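Local coordinates for protein pentafunctional AROM polypeptide (Schizosaccharomyces pombe, PDB 5SWV) that probably catalyses successive steps of the shikimate pathway, the crystallised portion carrying its 3-dehydroquinate dehydratase and shikimate dehydrogenase domains, at residues Ile65-Arg69 and Tyr107-Phe111; Leu181-Arg187 and Leu209-Asn214; Phe254-Gly258 and Val294-Leu300; Ser397-Leu401 and Glu434-Val438. All coordinates share one frame; numbering follows the deposited sequence.

Interaction 1: Ile65-Arg69 and Tyr107-Phe111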
loop_
_atom_site.group_PDB
_atom_site.type_symbol
_atom_site.label_atom_id
_atom_site.label_comp_id
_atom_site.label_asym_id
_atom_site.label_seq_id
_atom_site.Cartn_x
_atom_site.Cartn_y
_atom_site.Cartn_z
ATOM N N ILE A 65 -1.778 3.102 -18.965
ATOM C CA ILE A 65 -1.882 3.738 -17.652
ATOM C C ILE A 65 -3.134 3.301 -16.903
ATOM O O ILE A 65 -3.079 3.057 -15.693
ATOM C CB ILE A 65 -1.854 5.288 -17.743
ATOM C CG1 ILE A 65 -0.505 5.789 -18.299
ATOM C CG2 ILE A 65 -2.116 5.943 -16.375
ATOM C CD1 ILE A 65 0.724 5.246 -17.609
ATOM N N SER A 66 -4.263 3.215 -17.601
ATOM C CA SER A 66 -5.503 2.782 -16.941
ATOM C C SER A 66 -5.443 1.296 -16.597
ATOM O O SER A 66 -5.877 0.909 -15.516
ATOM C CB SER A 66 -6.775 3.155 -17.736
ATOM O OG SER A 66 -6.623 2.903 -19.110
ATOM N N LEU A 67 -4.878 0.480 -17.485
ATOM C CA LEU A 67 -4.692 -0.953 -17.215
ATOM C C LEU A 67 -3.944 -1.181 -15.897
ATOM O O LEU A 67 -4.269 -2.102 -15.141
ATOM C CB LEU A 67 -3.959 -1.637 -18.382
ATOM C CG LEU A 67 -3.763 -3.158 -18.355
ATOM C CD1 LEU A 67 -5.090 -3.902 -18.301
ATOM C CD2 LEU A 67 -2.968 -3.615 -19.568
ATOM N N LEU A 68 -2.968 -0.323 -15.614
ATOM C CA LEU A 68 -2.203 -0.398 -14.374
ATOM C C LEU A 68 -3.042 0.067 -13.179
ATOM O O LEU A 68 -3.072 -0.596 -12.127
ATOM C CB LEU A 68 -0.926 0.441 -14.500
ATOM C CG LEU A 68 -0.085 0.659 -13.251
ATOM C CD1 LEU A 68 0.493 -0.660 -12.784
ATOM C CD2 LEU A 68 1.001 1.688 -13.511
ATOM N N ARG A 69 -3.717 1.204 -13.337
ATOM C CA ARG A 69 -4.618 1.724 -12.291
ATOM C C ARG A 69 -5.716 0.754 -11.832
ATOM O O ARG A 69 -6.180 0.863 -10.718
ATOM C CB ARG A 69 -5.260 3.045 -12.727
ATOM C CG ARG A 69 -4.353 4.252 -12.573
ATOM C CD ARG A 69 -5.165 5.412 -12.042
ATOM N NE ARG A 69 -4.432 6.672 -11.894
ATOM C CZ ARG A 69 -3.650 7.018 -10.862
ATOM N NH1 ARG A 69 -3.406 6.192 -9.834
ATOM N NH2 ARG A 69 -3.080 8.221 -10.866
ATOM N N TYR A 107 -5.834 12.579 -17.386
ATOM C CA TYR A 107 -6.381 11.384 -16.694
ATOM C C TYR A 107 -5.841 11.168 -15.267
ATOM O O TYR A 107 -5.854 10.054 -14.760
ATOM C CB TYR A 107 -6.373 10.090 -17.561
ATOM C CG TYR A 107 -5.092 9.707 -18.274
ATOM C CD1 TYR A 107 -3.948 9.297 -17.559
ATOM C CD2 TYR A 107 -5.022 9.706 -19.676
ATOM C CE1 TYR A 107 -2.770 8.930 -18.225
ATOM C CE2 TYR A 107 -3.842 9.338 -20.338
ATOM C CZ TYR A 107 -2.721 8.956 -19.609
ATOM O OH TYR A 107 -1.572 8.607 -20.261
ATOM N N GLY A 108 -5.409 12.246 -14.610
ATOM C CA GLY A 108 -5.138 12.239 -13.165
ATOM C C GLY A 108 -3.944 11.437 -12.655
ATOM O O GLY A 108 -4.043 10.791 -11.605
ATOM N N CYS A 109 -2.823 11.470 -13.382
ATOM C CA CYS A 109 -1.557 10.985 -12.845
ATOM C C CYS A 109 -1.201 11.870 -11.663
ATOM O O CYS A 109 -1.421 13.086 -11.710
ATOM C CB CYS A 109 -0.434 11.012 -13.887
ATOM S SG CYS A 109 -0.523 9.659 -15.090
ATOM N N ASP A 110 -0.654 11.256 -10.613
ATOM C CA ASP A 110 -0.328 11.969 -9.375
ATOM C C ASP A 110 0.852 12.900 -9.569
ATOM O O ASP A 110 0.818 14.041 -9.101
ATOM C CB ASP A 110 -0.044 10.991 -8.252
ATOM C CG ASP A 110 -1.198 10.054 -8.012
ATOM O OD1 ASP A 110 -1.379 9.119 -8.829
ATOM O OD2 ASP A 110 -1.918 10.265 -7.012
ATOM N N PHE A 111 1.875 12.413 -10.280
ATOM C CA PHE A 111 3.042 13.216 -10.652
ATOM C C PHE A 111 3.377 13.075 -12.137
ATOM O O PHE A 111 3.063 12.068 -12.763
ATOM C CB PHE A 111 4.288 12.760 -9.887
ATOM C CG PHE A 111 4.128 12.709 -8.403
ATOM C CD1 PHE A 111 3.662 11.561 -7.782
ATOM C CD2 PHE A 111 4.508 13.781 -7.617
ATOM C CE1 PHE A 111 3.546 11.493 -6.403
ATOM C CE2 PHE A 111 4.393 13.726 -6.236
ATOM C CZ PHE A 111 3.910 12.582 -5.625
HETATM O O HOH W 1 -4.472 7.752 -14.124
#

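Interaction 2: Leu181-Arg187 and Leu209-Asn214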
loop_
_atom_site.group_PDB
_atom_site.type_symbol
_atom_site.label_atom_id
_atom_site.label_comp_id
_atom_site.label_asym_id
_atom_site.label_seq_id
_atom_site.Cartn_x
_atom_site.Cartn_y
_atom_site.Cartn_z
ATOM N N LEU A 181 29.837 12.738 -0.746
ATOM C CA LEU A 181 30.000 13.615 0.411
ATOM C C LEU A 181 29.756 15.086 0.075
ATOM O O LEU A 181 29.091 15.786 0.832
ATOM C CB LEU A 181 31.388 13.431 1.028
ATOM C CG LEU A 181 31.710 12.011 1.520
ATOM C CD1 LEU A 181 33.039 12.021 2.245
ATOM C CD2 LEU A 181 30.642 11.447 2.443
ATOM N N GLU A 182 30.287 15.559 -1.046
ATOM C CA GLU A 182 29.999 16.921 -1.481
ATOM C C GLU A 182 28.487 17.109 -1.691
ATOM O O GLU A 182 27.932 18.153 -1.374
ATOM C CB GLU A 182 30.808 17.269 -2.733
ATOM C CG GLU A 182 32.281 17.488 -2.410
ATOM C CD GLU A 182 33.202 17.635 -3.615
ATOM O OE1 GLU A 182 34.419 17.741 -3.396
ATOM O OE2 GLU A 182 32.744 17.652 -4.773
ATOM N N LEU A 183 27.838 16.063 -2.186
ATOM C CA LEU A 183 26.412 16.070 -2.412
ATOM C C LEU A 183 25.632 16.268 -1.111
ATOM O O LEU A 183 24.679 17.034 -1.099
ATOM C CB LEU A 183 25.985 14.796 -3.140
ATOM C CG LEU A 183 24.507 14.655 -3.483
ATOM C CD1 LEU A 183 24.303 13.770 -4.697
ATOM C CD2 LEU A 183 23.705 14.124 -2.307
ATOM N N GLU A 184 26.028 15.604 -0.024
ATOM C CA GLU A 184 25.379 15.819 1.281
ATOM C C GLU A 184 25.573 17.236 1.833
ATOM O O GLU A 184 24.640 17.806 2.390
ATOM C CB GLU A 184 25.843 14.801 2.330
ATOM C CG GLU A 184 25.499 13.335 2.051
ATOM C CD GLU A 184 24.046 13.079 1.680
ATOM O OE1 GLU A 184 23.140 13.584 2.385
ATOM O OE2 GLU A 184 23.825 12.355 0.671
ATOM N N GLU A 185 26.771 17.794 1.686
ATOM C CA GLU A 185 27.002 19.223 1.974
ATOM C C GLU A 185 26.012 20.089 1.217
ATOM O O GLU A 185 25.354 20.949 1.807
ATOM C CB GLU A 185 28.417 19.650 1.593
ATOM C CG GLU A 185 29.421 19.427 2.702
ATOM C CD GLU A 185 30.833 19.095 2.205
ATOM O OE1 GLU A 185 31.218 19.450 1.054
ATOM O OE2 GLU A 185 31.574 18.465 2.998
ATOM N N PHE A 186 25.916 19.833 -0.087
ATOM C CA PHE A 186 24.979 20.526 -0.946
ATOM C C PHE A 186 23.537 20.343 -0.451
ATOM O O PHE A 186 22.819 21.317 -0.299
ATOM C CB PHE A 186 25.134 20.063 -2.404
ATOM C CG PHE A 186 24.167 20.723 -3.357
ATOM C CD1 PHE A 186 24.477 21.943 -3.948
ATOM C CD2 PHE A 186 22.938 20.136 -3.646
ATOM C CE1 PHE A 186 23.587 22.563 -4.812
ATOM C CE2 PHE A 186 22.040 20.755 -4.503
ATOM C CZ PHE A 186 22.366 21.969 -5.088
ATOM N N ARG A 187 23.133 19.108 -0.172
ATOM C CA ARG A 187 21.805 18.849 0.348
ATOM C C ARG A 187 21.508 19.731 1.551
ATOM O O ARG A 187 20.420 20.300 1.632
ATOM C CB ARG A 187 21.620 17.375 0.711
ATOM C CG ARG A 187 20.433 17.113 1.625
ATOM C CD ARG A 187 19.709 15.810 1.375
ATOM N NE ARG A 187 20.546 14.705 0.906
ATOM C CZ ARG A 187 20.180 13.788 -0.006
ATOM N NH1 ARG A 187 18.991 13.822 -0.599
ATOM N NH2 ARG A 187 21.024 12.817 -0.350
ATOM N N LEU A 209 26.181 5.100 -2.303
ATOM C CA LEU A 209 26.011 5.749 -0.996
ATOM C C LEU A 209 24.930 6.862 -1.024
ATOM O O LEU A 209 24.092 6.939 -0.109
ATOM C CB LEU A 209 27.336 6.344 -0.495
ATOM C CG LEU A 209 27.284 7.068 0.859
ATOM C CD1 LEU A 209 26.803 6.178 1.993
ATOM C CD2 LEU A 209 28.641 7.641 1.202
ATOM N N SER A 210 24.953 7.719 -2.049
ATOM C CA SER A 210 24.050 8.859 -2.083
ATOM C C SER A 210 22.590 8.425 -2.224
ATOM O O SER A 210 21.714 9.076 -1.685
ATOM C CB SER A 210 24.421 9.831 -3.203
ATOM O OG SER A 210 24.157 9.282 -4.495
ATOM N N ARG A 211 22.330 7.335 -2.946
ATOM C CA ARG A 211 20.967 6.761 -3.051
ATOM C C ARG A 211 20.466 6.308 -1.684
ATOM O O ARG A 211 19.323 6.573 -1.304
ATOM C CB ARG A 211 20.929 5.536 -3.979
ATOM C CG ARG A 211 21.188 5.804 -5.456
ATOM C CD ARG A 211 21.264 4.480 -6.183
ATOM N NE ARG A 211 21.462 4.577 -7.627
ATOM C CZ ARG A 211 20.524 4.871 -8.523
ATOM N NH1 ARG A 211 19.278 5.158 -8.152
ATOM N NH2 ARG A 211 20.847 4.895 -9.812
ATOM N N ILE A 212 21.350 5.632 -0.959
ATOM C CA ILE A 212 21.073 5.119 0.371
ATOM C C ILE A 212 20.722 6.248 1.341
ATOM O O ILE A 212 19.782 6.107 2.119
ATOM C CB ILE A 212 22.269 4.269 0.846
ATOM C CG1 ILE A 212 22.295 2.944 0.072
ATOM C CG2 ILE A 212 22.237 4.018 2.348
ATOM C CD1 ILE A 212 23.670 2.312 -0.011
ATOM N N LEU A 213 21.455 7.360 1.264
ATOM C CA LEU A 213 21.213 8.550 2.108
ATOM C C LEU A 213 20.053 9.460 1.673
ATOM O O LEU A 213 19.560 10.264 2.482
ATOM C CB LEU A 213 22.484 9.411 2.193
ATOM C CG LEU A 213 23.727 8.746 2.792
ATOM C CD1 LEU A 213 24.907 9.715 2.789
ATOM C CD2 LEU A 213 23.452 8.219 4.189
ATOM N N ASN A 214 19.639 9.372 0.411
ATOM C CA ASN A 214 18.484 10.128 -0.059
ATOM C C ASN A 214 17.170 9.555 0.490
ATOM O O ASN A 214 16.709 8.509 0.055
ATOM C CB ASN A 214 18.460 10.145 -1.576
ATOM C CG ASN A 214 17.268 10.903 -2.119
ATOM O OD1 ASN A 214 17.233 12.113 -2.071
ATOM N ND2 ASN A 214 16.277 10.184 -2.618
#

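Interaction 3: Phe254-Gly258 and Val294-Leu300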
loop_
_atom_site.group_PDB
_atom_site.type_symbol
_atom_site.label_atom_id
_atom_site.label_comp_id
_atom_site.label_asym_id
_atom_site.label_seq_id
_atom_site.Cartn_x
_atom_site.Cartn_y
_atom_site.Cartn_z
ATOM N N PHE A 254 9.865 -6.334 18.166
ATOM C CA PHE A 254 8.408 -6.399 18.055
ATOM C C PHE A 254 7.875 -7.578 18.865
ATOM O O PHE A 254 8.585 -8.545 19.112
ATOM C CB PHE A 254 7.986 -6.512 16.588
ATOM C CG PHE A 254 8.251 -5.261 15.793
ATOM C CD1 PHE A 254 9.482 -5.056 15.178
ATOM C CD2 PHE A 254 7.285 -4.268 15.680
ATOM C CE1 PHE A 254 9.738 -3.881 14.475
ATOM C CE2 PHE A 254 7.529 -3.106 14.956
ATOM C CZ PHE A 254 8.753 -2.908 14.360
ATOM N N PHE A 255 6.617 -7.471 19.282
ATOM C CA PHE A 255 6.039 -8.409 20.231
ATOM C C PHE A 255 4.573 -8.739 19.938
ATOM O O PHE A 255 3.929 -8.082 19.144
ATOM C CB PHE A 255 6.181 -7.844 21.652
ATOM C CG PHE A 255 7.601 -7.679 22.103
ATOM C CD1 PHE A 255 8.285 -8.736 22.689
ATOM C CD2 PHE A 255 8.265 -6.476 21.933
ATOM C CE1 PHE A 255 9.611 -8.594 23.097
ATOM C CE2 PHE A 255 9.591 -6.324 22.341
ATOM C CZ PHE A 255 10.260 -7.382 22.928
ATOM N N LEU A 256 4.089 -9.800 20.570
ATOM C CA LEU A 256 2.675 -10.148 20.599
ATOM C C LEU A 256 2.276 -10.291 22.064
ATOM O O LEU A 256 2.894 -11.053 22.788
ATOM C CB LEU A 256 2.422 -11.465 19.871
ATOM C CG LEU A 256 0.978 -12.006 19.874
ATOM C CD1 LEU A 256 0.004 -11.019 19.234
ATOM C CD2 LEU A 256 0.888 -13.363 19.181
ATOM N N PHE A 257 1.265 -9.543 22.501
ATOM C CA PHE A 257 0.735 -9.667 23.841
ATOM C C PHE A 257 -0.583 -10.418 23.789
ATOM O O PHE A 257 -1.356 -10.259 22.839
ATOM C CB PHE A 257 0.484 -8.298 24.432
ATOM C CG PHE A 257 1.681 -7.385 24.431
ATOM C CD1 PHE A 257 2.951 -7.848 24.770
ATOM C CD2 PHE A 257 1.525 -6.028 24.144
ATOM C CE1 PHE A 257 4.033 -6.978 24.795
ATOM C CE2 PHE A 257 2.600 -5.158 24.176
ATOM C CZ PHE A 257 3.857 -5.632 24.493
ATOM N N GLY A 258 -0.853 -11.200 24.832
ATOM C CA GLY A 258 -2.088 -11.985 24.940
ATOM C C GLY A 258 -1.848 -13.279 25.692
ATOM O O GLY A 258 -0.745 -13.511 26.201
ATOM N N VAL A 294 3.035 -5.822 30.552
ATOM C CA VAL A 294 3.527 -5.406 29.226
ATOM C C VAL A 294 4.084 -3.977 29.213
ATOM O O VAL A 294 4.714 -3.572 28.243
ATOM C CB VAL A 294 2.462 -5.551 28.098
ATOM C CG1 VAL A 294 1.700 -6.875 28.204
ATOM C CG2 VAL A 294 1.500 -4.360 28.059
ATOM N N GLN A 295 3.843 -3.213 30.274
ATOM C CA GLN A 295 4.266 -1.813 30.325
ATOM C C GLN A 295 5.786 -1.609 30.242
ATOM O O GLN A 295 6.240 -0.624 29.652
ATOM C CB GLN A 295 3.725 -1.143 31.587
ATOM C CG GLN A 295 3.812 0.371 31.541
ATOM C CD GLN A 295 3.106 1.036 32.704
ATOM O OE1 GLN A 295 2.901 0.434 33.770
ATOM N NE2 GLN A 295 2.734 2.294 32.511
ATOM N N LYS A 296 6.556 -2.521 30.838
ATOM C CA LYS A 296 8.030 -2.444 30.810
ATOM C C LYS A 296 8.624 -2.804 29.430
ATOM O O LYS A 296 9.761 -2.422 29.112
ATOM C CB LYS A 296 8.641 -3.327 31.909
ATOM C CG LYS A 296 8.598 -4.815 31.611
ATOM C CD LYS A 296 8.380 -5.647 32.870
ATOM C CE LYS A 296 8.256 -7.137 32.538
ATOM N NZ LYS A 296 7.198 -7.814 33.340
ATOM N N VAL A 297 7.852 -3.550 28.637
ATOM C CA VAL A 297 8.192 -3.870 27.247
ATOM C C VAL A 297 7.989 -2.649 26.362
ATOM O O VAL A 297 8.819 -2.352 25.494
ATOM C CB VAL A 297 7.321 -5.027 26.701
ATOM C CG1 VAL A 297 7.641 -5.321 25.239
ATOM C CG2 VAL A 297 7.502 -6.274 27.560
ATOM N N LEU A 298 6.875 -1.954 26.592
ATOM C CA LEU A 298 6.525 -0.747 25.849
ATOM C C LEU A 298 7.544 0.369 26.042
ATOM O O LEU A 298 7.664 1.232 25.178
ATOM C CB LEU A 298 5.145 -0.233 26.263
ATOM C CG LEU A 298 3.909 -1.132 26.124
ATOM C CD1 LEU A 298 2.678 -0.365 26.584
ATOM C CD2 LEU A 298 3.700 -1.662 24.719
ATOM N N ASN A 299 8.255 0.354 27.172
ATOM C CA ASN A 299 9.304 1.344 27.466
ATOM C C ASN A 299 10.740 0.921 27.135
ATOM O O ASN A 299 11.664 1.686 27.417
ATOM C CB ASN A 299 9.233 1.769 28.944
ATOM C CG ASN A 299 7.979 2.556 29.266
ATOM O OD1 ASN A 299 7.445 3.270 28.423
ATOM N ND2 ASN A 299 7.505 2.427 30.495
ATOM N N LEU A 300 10.946 -0.257 26.536
ATOM C CA LEU A 300 12.298 -0.654 26.131
ATOM C C LEU A 300 12.836 0.371 25.142
ATOM O O LEU A 300 12.084 0.872 24.327
ATOM C CB LEU A 300 12.315 -2.041 25.500
ATOM C CG LEU A 300 12.026 -3.221 26.431
ATOM C CD1 LEU A 300 11.905 -4.475 25.585
ATOM C CD2 LEU A 300 13.090 -3.404 27.510
#

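Interaction 4: Ser397-Leu401 and Glu434-Val438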
loop_
_atom_site.group_PDB
_atom_site.type_symbol
_atom_site.label_atom_id
_atom_site.label_comp_id
_atom_site.label_asym_id
_atom_site.label_seq_id
_atom_site.Cartn_x
_atom_site.Cartn_y
_atom_site.Cartn_z
ATOM N N SER A 397 -23.780 -0.716 -1.462
ATOM C CA SER A 397 -24.945 0.161 -1.179
ATOM C C SER A 397 -26.092 -0.528 -0.430
ATOM O O SER A 397 -26.937 0.159 0.122
ATOM C CB SER A 397 -25.477 0.801 -2.457
ATOM O OG SER A 397 -25.834 -0.211 -3.369
ATOM N N ARG A 398 -26.143 -1.861 -0.433
ATOM C CA ARG A 398 -27.076 -2.589 0.430
ATOM C C ARG A 398 -26.330 -3.697 1.149
ATOM O O ARG A 398 -25.923 -4.669 0.544
ATOM C CB ARG A 398 -28.246 -3.165 -0.366
ATOM C CG ARG A 398 -28.866 -2.183 -1.350
ATOM C CD ARG A 398 -30.245 -2.590 -1.824
ATOM N NE ARG A 398 -31.205 -2.348 -0.752
ATOM C CZ ARG A 398 -32.489 -2.013 -0.898
ATOM N NH1 ARG A 398 -33.236 -1.822 0.188
ATOM N NH2 ARG A 398 -33.047 -1.851 -2.104
ATOM N N ILE A 399 -26.159 -3.526 2.451
ATOM C CA ILE A 399 -25.445 -4.468 3.287
ATOM C C ILE A 399 -26.489 -5.291 4.048
ATOM O O ILE A 399 -27.041 -4.822 5.053
ATOM C CB ILE A 399 -24.498 -3.724 4.262
ATOM C CG1 ILE A 399 -23.549 -2.790 3.496
ATOM C CG2 ILE A 399 -23.673 -4.702 5.072
ATOM C CD1 ILE A 399 -22.850 -1.756 4.351
ATOM N N TYR A 400 -26.775 -6.500 3.552
ATOM C CA TYR A 400 -27.725 -7.404 4.209
ATOM C C TYR A 400 -27.087 -8.059 5.428
ATOM O O TYR A 400 -25.902 -8.417 5.402
ATOM C CB TYR A 400 -28.297 -8.439 3.219
ATOM C CG TYR A 400 -29.248 -7.790 2.242
ATOM C CD1 TYR A 400 -28.782 -7.219 1.055
ATOM C CD2 TYR A 400 -30.604 -7.669 2.533
ATOM C CE1 TYR A 400 -29.646 -6.579 0.166
ATOM C CE2 TYR A 400 -31.474 -7.034 1.653
ATOM C CZ TYR A 400 -30.990 -6.486 0.465
ATOM O OH TYR A 400 -31.843 -5.846 -0.418
ATOM N N LEU A 401 -27.874 -8.192 6.495
ATOM C CA LEU A 401 -27.386 -8.699 7.773
ATOM C C LEU A 401 -28.271 -9.827 8.292
ATOM O O LEU A 401 -29.465 -9.634 8.494
ATOM C CB LEU A 401 -27.341 -7.567 8.780
ATOM C CG LEU A 401 -26.846 -7.893 10.191
ATOM C CD1 LEU A 401 -25.451 -8.508 10.195
ATOM C CD2 LEU A 401 -26.849 -6.638 11.047
ATOM N N GLU A 434 -38.709 -9.814 -1.778
ATOM C CA GLU A 434 -37.655 -8.796 -1.815
ATOM C C GLU A 434 -36.283 -9.459 -2.141
ATOM O O GLU A 434 -35.533 -8.952 -2.986
ATOM C CB GLU A 434 -37.627 -8.003 -0.488
ATOM C CG GLU A 434 -37.021 -6.590 -0.560
ATOM C CD GLU A 434 -35.514 -6.509 -0.270
ATOM O OE1 GLU A 434 -34.871 -7.550 -0.029
ATOM O OE2 GLU A 434 -34.950 -5.387 -0.281
ATOM N N LEU A 435 -36.007 -10.612 -1.513
ATOM C CA LEU A 435 -34.708 -11.325 -1.609
ATOM C C LEU A 435 -34.457 -12.131 -2.879
ATOM O O LEU A 435 -33.292 -12.375 -3.235
ATOM C CB LEU A 435 -34.532 -12.302 -0.435
ATOM C CG LEU A 435 -34.420 -11.767 0.992
ATOM C CD1 LEU A 435 -34.256 -12.941 1.946
ATOM C CD2 LEU A 435 -33.268 -10.781 1.141
ATOM N N SER A 436 -35.532 -12.591 -3.517
ATOM C CA SER A 436 -35.449 -13.369 -4.764
ATOM C C SER A 436 -34.651 -12.641 -5.849
ATOM O O SER A 436 -33.807 -13.247 -6.519
ATOM C CB SER A 436 -36.856 -13.699 -5.283
ATOM O OG SER A 436 -37.665 -12.536 -5.351
ATOM N N SER A 437 -34.907 -11.338 -5.980
ATOM C CA SER A 437 -34.214 -10.482 -6.946
ATOM C C SER A 437 -32.915 -9.832 -6.410
ATOM O O SER A 437 -32.389 -8.911 -7.047
ATOM C CB SER A 437 -35.179 -9.394 -7.440
ATOM O OG SER A 437 -35.561 -8.542 -6.371
ATOM N N VAL A 438 -32.385 -10.315 -5.279
ATOM C CA VAL A 438 -31.143 -9.774 -4.701
ATOM C C VAL A 438 -29.903 -10.560 -5.147
ATOM O O VAL A 438 -29.610 -11.651 -4.635
ATOM C CB VAL A 438 -31.205 -9.709 -3.162
ATOM C CG1 VAL A 438 -29.888 -9.192 -2.585
ATOM C CG2 VAL A 438 -32.344 -8.802 -2.730
#

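Interaction 1: Ile65-Arg69 and Tyr107-Phe111
A single guanidinium nitrogen, Arg69 NH2, serves two acceptors of a turn between helix and strand, unequally. Its bond to the carboxylate is nearly linear: Arg69 NH2 lies 2.8 Å from Asp110 OD1 with an N-H...O angle of 175°, and the oxygen sits in the guanidinium plane. The carboxylate, turned 65° against that plane, receives the donor on its syn side but well out of its own plane. The second bond, from Arg69 NH2 to the carbonyl oxygen Gly108 O, is bent and weak. That carbonyl belongs to the C-prime residue of a Schellman motif, where the positive phi of Gly108 ends helix 94-106 and turns the chain toward strand 111-115. Arg69 of helix 58-69 gets across by a bend at chi2 (-139°).

One turn earlier the contact becomes apolar. The Ile65 and Tyr107 side chains cross at about a right angle, Ile65 CG2 meeting the ring obliquely, 3.6 Å from Tyr107 CE1, while CG1 approaches the hydroxyl end; Cys109 SG is a looser neighbour of the same CG2 methyl. In this type I dehydroquinase TIM barrel, the turn leads into the N-terminal end of a strand, remote from the active site of such barrels. Asp110 OD1 also accepts a hydrogen bond from the backbone N of Ile76 on strand 76-79, which implies that one oxygen ties helix, turn and strand together, its charge probably steadied by Arg69.

Interaction 2: Leu181-Arg187 and Leu209-Asn214
The guanidinium of Arg187 has the carbonyl oxygen of Leu213 over one face, 4.1 Å above its plane and toward the rim, while the Glu184 carboxylate and Asn214 OD1 occupy its edge. The setting is the TIM barrel of the dehydroquinase domain, in which helices 177-193 and 208-213 lie side by side on the outside of the barrel. The axes of their short segments approach to 10.3 Å, with their N-to-C directions 32° apart.

Within its own helix Arg187 grips Glu184 side-on, NE giving to OE1 and NH2 to OE2, the latter a salt bridge of 3.0 Å between Arg187 NH2 and Glu184 OE2. The folded Glu184 chain lies obliquely across Leu213, its CG 3.7 Å from Leu213 CD1, with the carboxylate oxygen OE2 close to the same methyl. Deeper in the groove Leu183 CD1 rests on Ser210 CB, and the Ser210 hydroxyl turns to the backbone N of Asn202.

Beyond the helix end, Asn214 stretches CG away from its backbone N (chi1 179°) and brings its amide to Arg187. Its oxygen is shared, since Leu200 N of strand 198-203 also donates to it; Arg187 NH1 meets Asn214 OD1 at 2.9 Å, in the carbonyl plane and on a lone pair.

Interaction 3: Phe254-Gly258 and Val294-Leu300
Phe257 gives up more surface to this contact than any other residue, and its ring is met both on a face and at the rim. Val294 lies over the face: its CB stands 3.8 Å from the centroid of the Phe257 ring and only 7° off the ring normal, a CH-pi contact centred almost exactly. The branch CG1 of Val294 leans toward CG and CD1 of the same ring. At the edge, near the ring plane, come Val297 CG1, 3.9 Å from Phe257 CZ, and Leu298 CD2, 3.7 Å from Phe257 CE2.

Val297 is the pivot between two aromatic neighbours. With CG1 extended away from its backbone N (chi1 178°), that one methyl reaches the edge of Phe257 and at the same time the face of Phe255, 3.7 Å from the centroid of the Phe255 ring. It shows how one methyl of a branched side chain can serve two rings that stand two residues apart on a strand. Leu300 CD1 adds a looser contact at Phe255 CZ. No hydrogen bond crosses between the segments.

On the strand side both rings also touch Ala306 of strand 303-308, while Val297 leans on Phe286. The short, weakly bonded helix 295-298 and the residues at its two ends thus pack their apolar side chains on one face of the mixed sheet, the alpha/beta layering of the substrate-binding domain in the shikimate dehydrogenase family.

Interaction 4: Ser397-Leu401 and Glu434-Val438
Tyr400 and Glu434 point at each other from opposite sides of the contact, the phenol reaching from a strand and the carboxylate from the short helix 432-436. The fold is a Rossmann-like one: a parallel six-stranded sheet of order 3-2-1-4-5-6, consistent with the nucleotide-binding domain of shikimate dehydrogenase. Strand 398-403 is the second of its strands in chain order, and the helix lies on the crossover from strand 422-426 to strand 440-445.

The ring plane of Tyr400 and the carboxylate plane of Glu434 stand 59° apart. Glu434 sends CG away from its backbone N and then bends sharply at chi2 (-91°), which brings the carboxylate to the phenol hydroxyl. Arg398, two residues before Tyr400 on the strand, also approaches from the opposite direction, but its guanidinium is turned nearly perpendicular to the carboxylate, at 86°. Glu434 OE2 and Tyr400 OH both lie above the guanidinium plane, toward its rim, and the salt bridge is a long one, 4.0 Å from Arg398 NH1 to Glu434 OE2, resting on charge alone with no N-H aimed at the oxygen.

Val438 and Leu435 meet the Tyr400 ring obliquely from the same side of its plane, Val438 CG1 lying 3.8 Å from Tyr400 CE1 and Leu435 CD2 4.2 Å from Tyr400 CE2. Ile425 and Leu376, on the two flanking strands, also touch Tyr400. Here one tyrosine joins sheet and helix by both packing and a polar bond: the Tyr400 hydroxyl donates to Glu434 OE2 at 3.1 Å, through the syn lone pair of that oxygen.

The four contacts follow one another along the chain and none touches another. Interactions 1 and 2 share the barrel domain, their centres about 31 Å apart, and both join neighbouring peripheral elements through an arginine paired with an acid, in partly buried surroundings. In interaction 1 the acid lies across the contact; in interaction 2 it lies on the arginine's own helix, and an asparagine makes the crossing. Interaction 3 is the buried one, purely apolar, as suits a helix laid on a sheet. Interaction 4 also sets a helix against a sheet, but nearer the surface, and mixes ring packing with charge. Interactions 2 and 4 lie farthest apart, about 59 Å between centres.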